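Local coordinates for protein homospermidine synthase (Legionella pneumophila subsp. pneumophila str. Philadelphia 1, PDB 2PH5) that binds NAD and probably makes homospermidine, a polyamine, as a member of the saccharopine dehydrogenase-like family, at residues A248-S256 and C263-S271; A398-E409 and Y425-L434. All coordinates share one frame; numbering follows the deposited sequence.

How the contacts relate
Contact 1 is a partly buried strand pairing near the dimer partner, contact 2 a buried packing of two helices closer to the bound NAD. Their centres are 35 Å apart on opposite sides of the chain's centre, their nearest atoms about 22 Å apart, and they share no element, although both belong to the saccharopine dehydrogenase C-terminal part of the chain. Backbone hydrogen bonds fix the register of 248-256 against 263-271, with aromatic and aliphatic side chains laid over the two faces. Between 398-409 and 425-434 side chains do the work: alanines against Tyr433 and Leu434 at one end, a serine and isoleucines in the middle, an aromatic pair at the other end.

Contact 1: A248-S256 and C263-S271; sequences AHWPHDAYS and CAIYLSRPS
Tyr255 and Tyr266 face each other as an antiparallel hydrogen-bonded pair: Tyr266 N gives to Tyr255 O at 2.8 Å, and Tyr255 N to Tyr266 O at 3.0 Å. With CG of Tyr255 lodged between its own N and carbonyl carbon (chi1 61°), the phenol folds back over the partner strand and sets one face on Tyr266 CB, 3.7 Å from the ring centroid, a CH-pi contact. The two tyrosine rings meet only obliquely, their planes 34° apart. Two residues along, beyond the non-hydrogen-bonded pair Ala254-Leu267, Asp253 O takes two donors from Ser268, the backbone N at 2.9 Å, nearly in line with the carbonyl, and OG at 3.2 Å from well off the carbonyl plane. On the face shared by Ala254 and Leu267, Ala254 CB touches Ile265 CD1 at 3.6 Å, and Leu267 CD1 lies against Ala254 CB and Pro251 CB. The same Ile265 methyl covers a face of the six-membered ring of Trp250, 4.1 Å from its centroid. A type I turn from Pro251 to Ala254 precedes the pairing and brings Asp253 beside Leu267 and Ser268; the carboxylate of Asp253 is held by a salt bridge to Arg470. Strand 238-242 flanks 264-267 on its other edge, and the arrangement is a short beta hairpin forming two strands of a three-stranded antiparallel sheet.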
loop_
_atom_site.group_PDB
_atom_site.type_symbol
_atom_site.label_atom_id
_atom_site.label_comp_id
_atom_site.label_asym_id
_atom_site.label_seq_id
_atom_site.Cartn_x
_atom_site.Cartn_y
_atom_site.Cartn_z
ATOM N N ALA A 248 13.542 -27.290 -1.922
ATOM C CA ALA A 248 13.023 -28.544 -1.397
ATOM C C ALA A 248 11.522 -28.493 -1.127
ATOM O O ALA A 248 10.952 -29.444 -0.592
ATOM C CB ALA A 248 13.779 -28.903 -0.113
ATOM N N HIS A 249 10.885 -27.389 -1.505
ATOM C CA HIS A 249 9.443 -27.207 -1.290
ATOM C C HIS A 249 8.739 -26.820 -2.589
ATOM O O HIS A 249 9.299 -26.107 -3.412
ATOM C CB HIS A 249 9.226 -26.117 -0.241
ATOM C CG HIS A 249 9.777 -26.461 1.106
ATOM N ND1 HIS A 249 9.050 -27.152 2.052
ATOM C CD2 HIS A 249 10.992 -26.230 1.660
ATOM C CE1 HIS A 249 9.792 -27.329 3.130
ATOM N NE2 HIS A 249 10.975 -26.780 2.920
ATOM N N TRP A 250 7.512 -27.284 -2.784
ATOM C CA TRP A 250 6.797 -26.946 -4.013
ATOM C C TRP A 250 5.574 -26.088 -3.685
ATOM O O TRP A 250 4.656 -26.542 -3.010
ATOM C CB TRP A 250 6.405 -28.231 -4.753
ATOM C CG TRP A 250 5.688 -27.992 -6.034
ATOM C CD1 TRP A 250 4.336 -28.026 -6.239
ATOM C CD2 TRP A 250 6.273 -27.619 -7.287
ATOM N NE1 TRP A 250 4.044 -27.693 -7.539
ATOM C CE2 TRP A 250 5.213 -27.437 -8.205
ATOM C CE3 TRP A 250 7.591 -27.417 -7.724
ATOM C CZ2 TRP A 250 5.427 -27.064 -9.536
ATOM C CZ3 TRP A 250 7.806 -27.042 -9.051
ATOM C CH2 TRP A 250 6.725 -26.870 -9.940
ATOM N N PRO A 251 5.549 -24.830 -4.161
ATOM C CA PRO A 251 4.423 -23.928 -3.892
ATOM C C PRO A 251 3.076 -24.563 -4.232
ATOM O O PRO A 251 2.924 -25.171 -5.286
ATOM C CB PRO A 251 4.730 -22.715 -4.777
ATOM C CG PRO A 251 6.222 -22.749 -4.926
ATOM C CD PRO A 251 6.487 -24.219 -5.121
ATOM N N HIS A 252 2.100 -24.416 -3.340
ATOM C CA HIS A 252 0.775 -24.990 -3.558
ATOM C C HIS A 252 0.129 -24.525 -4.859
ATOM O O HIS A 252 -0.519 -25.312 -5.552
ATOM C CB HIS A 252 -0.155 -24.643 -2.389
ATOM C CG HIS A 252 -0.302 -23.172 -2.153
ATOM N ND1 HIS A 252 0.721 -22.391 -1.658
ATOM C CD2 HIS A 252 -1.338 -22.330 -2.386
ATOM C CE1 HIS A 252 0.323 -21.132 -1.599
ATOM N NE2 HIS A 252 -0.922 -21.068 -2.035
ATOM N N ASP A 253 0.306 -23.245 -5.178
ATOM C CA ASP A 253 -0.274 -22.648 -6.382
ATOM C C ASP A 253 0.709 -22.518 -7.548
ATOM O O ASP A 253 0.587 -21.622 -8.385
ATOM C CB ASP A 253 -0.868 -21.273 -6.045
ATOM C CG ASP A 253 0.045 -20.434 -5.151
ATOM O OD1 ASP A 253 1.233 -20.792 -5.001
ATOM O OD2 ASP A 253 -0.426 -19.409 -4.606
ATOM N N ALA A 254 1.671 -23.432 -7.606
ATOM C CA ALA A 254 2.674 -23.417 -8.660
ATOM C C ALA A 254 2.402 -24.430 -9.764
ATOM O O ALA A 254 1.690 -25.413 -9.564
ATOM C CB ALA A 254 4.051 -23.663 -8.070
ATOM N N TYR A 255 2.983 -24.168 -10.929
ATOM C CA TYR A 255 2.848 -25.030 -12.090
ATOM C C TYR A 255 3.953 -24.738 -13.109
ATOM O O TYR A 255 4.532 -23.646 -13.130
ATOM C CB TYR A 255 1.479 -24.843 -12.750
ATOM C CG TYR A 255 1.217 -23.443 -13.256
ATOM C CD1 TYR A 255 0.856 -22.419 -12.379
ATOM C CD2 TYR A 255 1.331 -23.140 -14.618
ATOM C CE1 TYR A 255 0.611 -21.126 -12.844
ATOM C CE2 TYR A 255 1.091 -21.851 -15.096
ATOM C CZ TYR A 255 0.729 -20.850 -14.199
ATOM O OH TYR A 255 0.476 -19.577 -14.652
ATOM N N SER A 256 4.241 -25.727 -13.948
ATOM C CA SER A 256 5.268 -25.594 -14.967
ATOM C C SER A 256 4.697 -25.875 -16.342
ATOM O O SER A 256 3.624 -26.455 -16.469
ATOM C CB SER A 256 6.423 -26.556 -14.696
ATOM O OG SER A 256 7.312 -26.023 -13.734
ATOM N N CYS A 263 13.406 -24.385 -16.895
ATOM C CA CYS A 263 13.897 -23.778 -15.657
ATOM C C CYS A 263 12.866 -22.944 -14.899
ATOM O O CYS A 263 13.034 -22.696 -13.704
ATOM C CB CYS A 263 15.080 -22.871 -15.966
ATOM S SG CYS A 263 14.580 -21.353 -16.830
ATOM N N ALA A 264 11.813 -22.503 -15.585
ATOM C CA ALA A 264 10.804 -21.654 -14.956
ATOM C C ALA A 264 9.616 -22.340 -14.305
ATOM O O ALA A 264 9.153 -23.401 -14.729
ATOM C CB ALA A 264 10.297 -20.616 -15.953
ATOM N N ILE A 265 9.122 -21.686 -13.269
ATOM C CA ILE A 265 7.982 -22.160 -12.523
ATOM C C ILE A 265 7.050 -20.957 -12.447
ATOM O O ILE A 265 7.499 -19.810 -12.457
ATOM C CB ILE A 265 8.424 -22.630 -11.116
ATOM C CG1 ILE A 265 7.211 -22.991 -10.270
ATOM C CG2 ILE A 265 9.249 -21.548 -10.428
ATOM C CD1 ILE A 265 7.571 -23.295 -8.831
ATOM N N TYR A 266 5.751 -21.206 -12.414
ATOM C CA TYR A 266 4.811 -20.104 -12.346
ATOM C C TYR A 266 3.891 -20.257 -11.161
ATOM O O TYR A 266 3.796 -21.327 -10.568
ATOM C CB TYR A 266 4.002 -20.010 -13.644
ATOM C CG TYR A 266 4.862 -19.698 -14.847
ATOM C CD1 TYR A 266 5.672 -20.680 -15.419
ATOM C CD2 TYR A 266 4.931 -18.404 -15.366
ATOM C CE1 TYR A 266 6.537 -20.383 -16.467
ATOM C CE2 TYR A 266 5.796 -18.098 -16.415
ATOM C CZ TYR A 266 6.595 -19.090 -16.956
ATOM O OH TYR A 266 7.474 -18.782 -17.962
ATOM N N LEU A 267 3.240 -19.162 -10.804
ATOM C CA LEU A 267 2.308 -19.142 -9.690
ATOM C C LEU A 267 0.981 -18.627 -10.236
ATOM O O LEU A 267 0.962 -17.782 -11.130
ATOM C CB LEU A 267 2.840 -18.220 -8.590
ATOM C CG LEU A 267 3.467 -18.831 -7.330
ATOM C CD1 LEU A 267 4.423 -19.955 -7.672
ATOM C CD2 LEU A 267 4.173 -17.734 -6.551
ATOM N N SER A 268 -0.125 -19.153 -9.721
ATOM C CA SER A 268 -1.448 -18.727 -10.173
ATOM C C SER A 268 -1.638 -17.223 -9.982
ATOM O O SER A 268 -1.834 -16.483 -10.944
ATOM C CB SER A 268 -2.544 -19.470 -9.404
ATOM O OG SER A 268 -2.329 -20.870 -9.436
ATOM N N ARG A 269 -1.572 -16.779 -8.734
ATOM C CA ARG A 269 -1.738 -15.369 -8.389
ATOM C C ARG A 269 -0.890 -14.425 -9.252
ATOM O O ARG A 269 0.185 -14.802 -9.718
ATOM C CB ARG A 269 -1.397 -15.186 -6.907
ATOM C CG ARG A 269 -2.155 -16.159 -6.014
ATOM C CD ARG A 269 -1.832 -15.972 -4.554
ATOM N NE ARG A 269 -2.214 -14.647 -4.086
ATOM C CZ ARG A 269 -2.133 -14.255 -2.820
ATOM N NH1 ARG A 269 -1.681 -15.093 -1.893
ATOM N NH2 ARG A 269 -2.501 -13.027 -2.481
ATOM N N PRO A 270 -1.381 -13.192 -9.500
ATOM C CA PRO A 270 -0.650 -12.199 -10.308
ATOM C C PRO A 270 0.622 -11.817 -9.555
ATOM O O PRO A 270 0.635 -11.812 -8.323
ATOM C CB PRO A 270 -1.618 -11.018 -10.395
ATOM C CG PRO A 270 -2.959 -11.639 -10.205
ATOM C CD PRO A 270 -2.719 -12.691 -9.145
ATOM N N SER A 271 1.679 -11.479 -10.289
ATOM C CA SER A 271 2.953 -11.135 -9.661
ATOM C C SER A 271 2.817 -10.020 -8.617
ATOM O O SER A 271 3.475 -10.050 -7.563
ATOM C CB SER A 271 3.997 -10.765 -10.726
ATOM O OG SER A 271 3.710 -9.530 -11.361
#

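Contact 2: A398-E409 and Y425-L434; sequences ASMISGIIWAIE and YIIDIAKPYL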
loop_
_atom_site.group_PDB
_atom_site.type_symbol
_atom_site.label_atom_id
_atom_site.label_comp_id
_atom_site.label_asym_id
_atom_site.label_seq_id
_atom_site.Cartn_x
_atom_site.Cartn_y
_atom_site.Cartn_z
ATOM N N ALA A 398 21.775 5.026 -18.572
ATOM C CA ALA A 398 23.211 4.890 -18.349
ATOM C C ALA A 398 23.638 3.565 -18.993
ATOM O O ALA A 398 24.638 3.499 -19.712
ATOM C CB ALA A 398 23.520 4.887 -16.850
ATOM N N SER A 399 22.843 2.525 -18.757
ATOM C CA SER A 399 23.105 1.198 -19.308
ATOM C C SER A 399 23.025 1.187 -20.836
ATOM O O SER A 399 23.860 0.580 -21.515
ATOM C CB SER A 399 22.097 0.196 -18.743
ATOM O OG SER A 399 22.021 0.322 -17.333
HETATM N N MSE A 400 22.014 1.858 -21.370
HETATM C CA MSE A 400 21.834 1.921 -22.811
HETATM C C MSE A 400 22.963 2.647 -23.529
HETATM O O MSE A 400 23.500 2.139 -24.514
HETATM C CB MSE A 400 20.511 2.591 -23.143
HETATM C CG MSE A 400 19.330 1.842 -22.589
HETATM SE SE MSE A 400 17.835 1.990 -23.766
HETATM C CE MSE A 400 18.277 0.519 -24.953
ATOM N N ILE A 401 23.319 3.831 -23.041
ATOM C CA ILE A 401 24.385 4.593 -23.669
ATOM C C ILE A 401 25.661 3.748 -23.621
ATOM O O ILE A 401 26.483 3.834 -24.523
ATOM C CB ILE A 401 24.625 5.978 -22.959
ATOM C CG1 ILE A 401 25.420 6.925 -23.871
ATOM C CG2 ILE A 401 25.447 5.789 -21.678
ATOM C CD1 ILE A 401 24.711 7.323 -25.161
ATOM N N SER A 402 25.825 2.926 -22.581
ATOM C CA SER A 402 27.013 2.077 -22.489
ATOM C C SER A 402 26.908 0.991 -23.552
ATOM O O SER A 402 27.865 0.722 -24.274
ATOM C CB SER A 402 27.122 1.407 -21.116
ATOM O OG SER A 402 27.109 2.346 -20.062
ATOM N N GLY A 403 25.738 0.363 -23.628
ATOM C CA GLY A 403 25.512 -0.677 -24.611
ATOM C C GLY A 403 25.673 -0.148 -26.025
ATOM O O GLY A 403 26.202 -0.841 -26.897
ATOM N N ILE A 404 25.215 1.082 -26.254
ATOM C CA ILE A 404 25.323 1.703 -27.570
ATOM C C ILE A 404 26.801 1.866 -27.930
ATOM O O ILE A 404 27.208 1.569 -29.050
ATOM C CB ILE A 404 24.613 3.105 -27.608
ATOM C CG1 ILE A 404 23.094 2.925 -27.476
ATOM C CG2 ILE A 404 24.949 3.842 -28.907
ATOM C CD1 ILE A 404 22.295 4.233 -27.442
ATOM N N ILE A 405 27.607 2.326 -26.982
ATOM C CA ILE A 405 29.027 2.500 -27.246
ATOM C C ILE A 405 29.692 1.156 -27.527
ATOM O O ILE A 405 30.603 1.068 -28.346
ATOM C CB ILE A 405 29.752 3.151 -26.056
ATOM C CG1 ILE A 405 29.135 4.518 -25.760
ATOM C CG2 ILE A 405 31.245 3.299 -26.373
ATOM C CD1 ILE A 405 29.560 5.089 -24.428
ATOM N N TRP A 406 29.229 0.114 -26.841
ATOM C CA TRP A 406 29.790 -1.218 -27.015
ATOM C C TRP A 406 29.540 -1.726 -28.426
ATOM O O TRP A 406 30.442 -2.242 -29.082
ATOM C CB TRP A 406 29.172 -2.204 -26.016
ATOM C CG TRP A 406 29.792 -3.575 -26.078
ATOM C CD1 TRP A 406 30.952 -3.984 -25.467
ATOM C CD2 TRP A 406 29.323 -4.699 -26.834
ATOM N NE1 TRP A 406 31.227 -5.288 -25.803
ATOM C CE2 TRP A 406 30.248 -5.750 -26.639
ATOM C CE3 TRP A 406 28.215 -4.919 -27.658
ATOM C CZ2 TRP A 406 30.096 -7.005 -27.240
ATOM C CZ3 TRP A 406 28.064 -6.174 -28.261
ATOM C CH2 TRP A 406 29.000 -7.197 -28.046
ATOM N N ALA A 407 28.306 -1.574 -28.886
ATOM C CA ALA A 407 27.930 -2.036 -30.208
ATOM C C ALA A 407 28.711 -1.331 -31.315
ATOM O O ALA A 407 29.084 -1.959 -32.303
ATOM C CB ALA A 407 26.426 -1.853 -30.413
ATOM N N ILE A 408 28.963 -0.037 -31.158
ATOM C CA ILE A 408 29.704 0.701 -32.174
ATOM C C ILE A 408 31.100 0.114 -32.425
ATOM O O ILE A 408 31.533 0.017 -33.568
ATOM C CB ILE A 408 29.829 2.198 -31.799
ATOM C CG1 ILE A 408 28.441 2.840 -31.830
ATOM C CG2 ILE A 408 30.779 2.913 -32.759
ATOM C CD1 ILE A 408 28.413 4.272 -31.369
ATOM N N GLU A 409 31.807 -0.282 -31.374
ATOM C CA GLU A 409 33.128 -0.842 -31.589
ATOM C C GLU A 409 33.095 -2.365 -31.767
ATOM O O GLU A 409 34.134 -3.024 -31.815
ATOM C CB GLU A 409 34.076 -0.440 -30.456
ATOM C CG GLU A 409 33.705 -0.957 -29.092
ATOM C CD GLU A 409 34.788 -0.674 -28.064
ATOM O OE1 GLU A 409 35.014 0.517 -27.747
ATOM O OE2 GLU A 409 35.414 -1.643 -27.578
ATOM N N TYR A 425 33.445 -3.702 -19.050
ATOM C CA TYR A 425 33.371 -2.691 -20.095
ATOM C C TYR A 425 32.146 -1.816 -19.866
ATOM O O TYR A 425 32.232 -0.582 -19.855
ATOM C CB TYR A 425 33.253 -3.369 -21.451
ATOM C CG TYR A 425 33.165 -2.441 -22.640
ATOM C CD1 TYR A 425 34.243 -2.314 -23.518
ATOM C CD2 TYR A 425 31.980 -1.756 -22.937
ATOM C CE1 TYR A 425 34.147 -1.543 -24.669
ATOM C CE2 TYR A 425 31.870 -0.979 -24.086
ATOM C CZ TYR A 425 32.959 -0.880 -24.951
ATOM O OH TYR A 425 32.851 -0.152 -26.113
ATOM N N ILE A 426 31.000 -2.463 -19.685
ATOM C CA ILE A 426 29.752 -1.749 -19.469
ATOM C C ILE A 426 29.772 -0.982 -18.154
ATOM O O ILE A 426 29.544 0.223 -18.146
ATOM C CB ILE A 426 28.517 -2.732 -19.534
ATOM C CG1 ILE A 426 27.895 -2.699 -20.929
ATOM C CG2 ILE A 426 27.406 -2.294 -18.578
ATOM C CD1 ILE A 426 28.821 -3.014 -22.040
ATOM N N ILE A 427 30.075 -1.668 -17.054
ATOM C CA ILE A 427 30.103 -1.022 -15.743
ATOM C C ILE A 427 31.015 0.199 -15.637
ATOM O O ILE A 427 30.680 1.160 -14.943
ATOM C CB ILE A 427 30.516 -2.005 -14.639
ATOM C CG1 ILE A 427 29.512 -3.153 -14.559
ATOM C CG2 ILE A 427 30.587 -1.279 -13.305
ATOM C CD1 ILE A 427 28.095 -2.704 -14.307
ATOM N N ASP A 428 32.165 0.155 -16.308
ATOM C CA ASP A 428 33.118 1.262 -16.271
ATOM C C ASP A 428 32.614 2.500 -17.004
ATOM O O ASP A 428 33.060 3.616 -16.734
ATOM C CB ASP A 428 34.468 0.843 -16.868
ATOM C CG ASP A 428 35.277 -0.046 -15.932
ATOM O OD1 ASP A 428 35.235 0.176 -14.700
ATOM O OD2 ASP A 428 35.972 -0.956 -16.427
ATOM N N ILE A 429 31.688 2.306 -17.936
ATOM C CA ILE A 429 31.149 3.432 -18.683
ATOM C C ILE A 429 29.940 4.020 -17.980
ATOM O O ILE A 429 29.752 5.239 -17.951
ATOM C CB ILE A 429 30.738 3.016 -20.112
ATOM C CG1 ILE A 429 31.961 2.464 -20.856
ATOM C CG2 ILE A 429 30.121 4.201 -20.846
ATOM C CD1 ILE A 429 31.693 2.046 -22.294
ATOM N N ALA A 430 29.133 3.144 -17.395
ATOM C CA ALA A 430 27.903 3.535 -16.706
ATOM C C ALA A 430 28.105 4.041 -15.284
ATOM O O ALA A 430 27.341 4.872 -14.806
ATOM C CB ALA A 430 26.949 2.356 -16.695
ATOM N N LYS A 431 29.131 3.519 -14.621
ATOM C CA LYS A 431 29.458 3.862 -13.236
ATOM C C LYS A 431 29.321 5.340 -12.879
ATOM O O LYS A 431 28.839 5.680 -11.807
ATOM C CB LYS A 431 30.877 3.379 -12.922
ATOM C CG LYS A 431 31.051 2.789 -11.536
ATOM C CD LYS A 431 32.113 1.683 -11.540
ATOM C CE LYS A 431 32.185 0.953 -10.189
ATOM N NZ LYS A 431 33.101 -0.229 -10.180
ATOM N N PRO A 432 29.763 6.239 -13.771
ATOM C CA PRO A 432 29.662 7.679 -13.496
ATOM C C PRO A 432 28.226 8.177 -13.499
ATOM O O PRO A 432 27.961 9.336 -13.192
ATOM C CB PRO A 432 30.469 8.305 -14.632
ATOM C CG PRO A 432 31.501 7.263 -14.917
ATOM C CD PRO A 432 30.671 5.994 -14.906
ATOM N N TYR A 433 27.303 7.287 -13.841
ATOM C CA TYR A 433 25.890 7.631 -13.920
ATOM C C TYR A 433 25.051 6.915 -12.870
ATOM O O TYR A 433 23.850 7.161 -12.762
ATOM C CB TYR A 433 25.356 7.252 -15.303
ATOM C CG TYR A 433 25.856 8.110 -16.443
ATOM C CD1 TYR A 433 25.342 9.386 -16.650
ATOM C CD2 TYR A 433 26.821 7.634 -17.331
ATOM C CE1 TYR A 433 25.767 10.170 -17.713
ATOM C CE2 TYR A 433 27.260 8.413 -18.403
ATOM C CZ TYR A 433 26.725 9.684 -18.588
ATOM O OH TYR A 433 27.136 10.471 -19.643
ATOM N N LEU A 434 25.682 6.045 -12.088
ATOM C CA LEU A 434 24.962 5.250 -11.100
ATOM C C LEU A 434 25.142 5.628 -9.629
ATOM O O LEU A 434 24.760 4.870 -8.736
ATOM C CB LEU A 434 25.325 3.773 -11.309
ATOM C CG LEU A 434 25.123 3.267 -12.746
ATOM C CD1 LEU A 434 25.550 1.807 -12.866
ATOM C CD2 LEU A 434 23.671 3.418 -13.121
#
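The axes of helices 398-408 and 425-430 approach to 8.7 Å with their N-to-C directions 126° apart, bringing Ala398 next to Ala430 and Ser402 next to Ile426. This helix-helix packing, with Ala398, Ser402 and Ala430 where the backbones come close, flanks the parallel Rossmann-type sheet, whose edge strand 415-416 lies in the chain between the two helices. Met400 touches Val24 of helix 23-35, while Ile426 and Ile427 lie on helix 158-176. At one end Ala398 CB rests on Tyr433 CB at 3.4 Å and on Leu434 CD2 at 4.0 Å. Ser402 turns its hydroxyl back to its own helix, where OG gives a hydrogen bond to Ala398 O at 2.7 Å. That carbonyl also accepts Ser402 N, from the other face of its plane. The buried hydroxyl is thus satisfied within its helix although Ala430 CB and Ile429 CG2 press against OG. Ile405 CD1 meets Ile429 CG2 tip to tip at 3.7 Å. Farther along, CG of Trp406 anti to the backbone N (chi1 -176°) brings the indole beside Tyr425. Trp406 and Tyr425 meet edge-to-face, ring planes 89° apart and centroids 4.7 Å apart, while Ile426 CD1 packs on Trp406 CB. His410 stacks on the indole. The indole edge enters over one face of the phenol near its rim, with Trp406 CD1 3.4 Å from Tyr425 CE2.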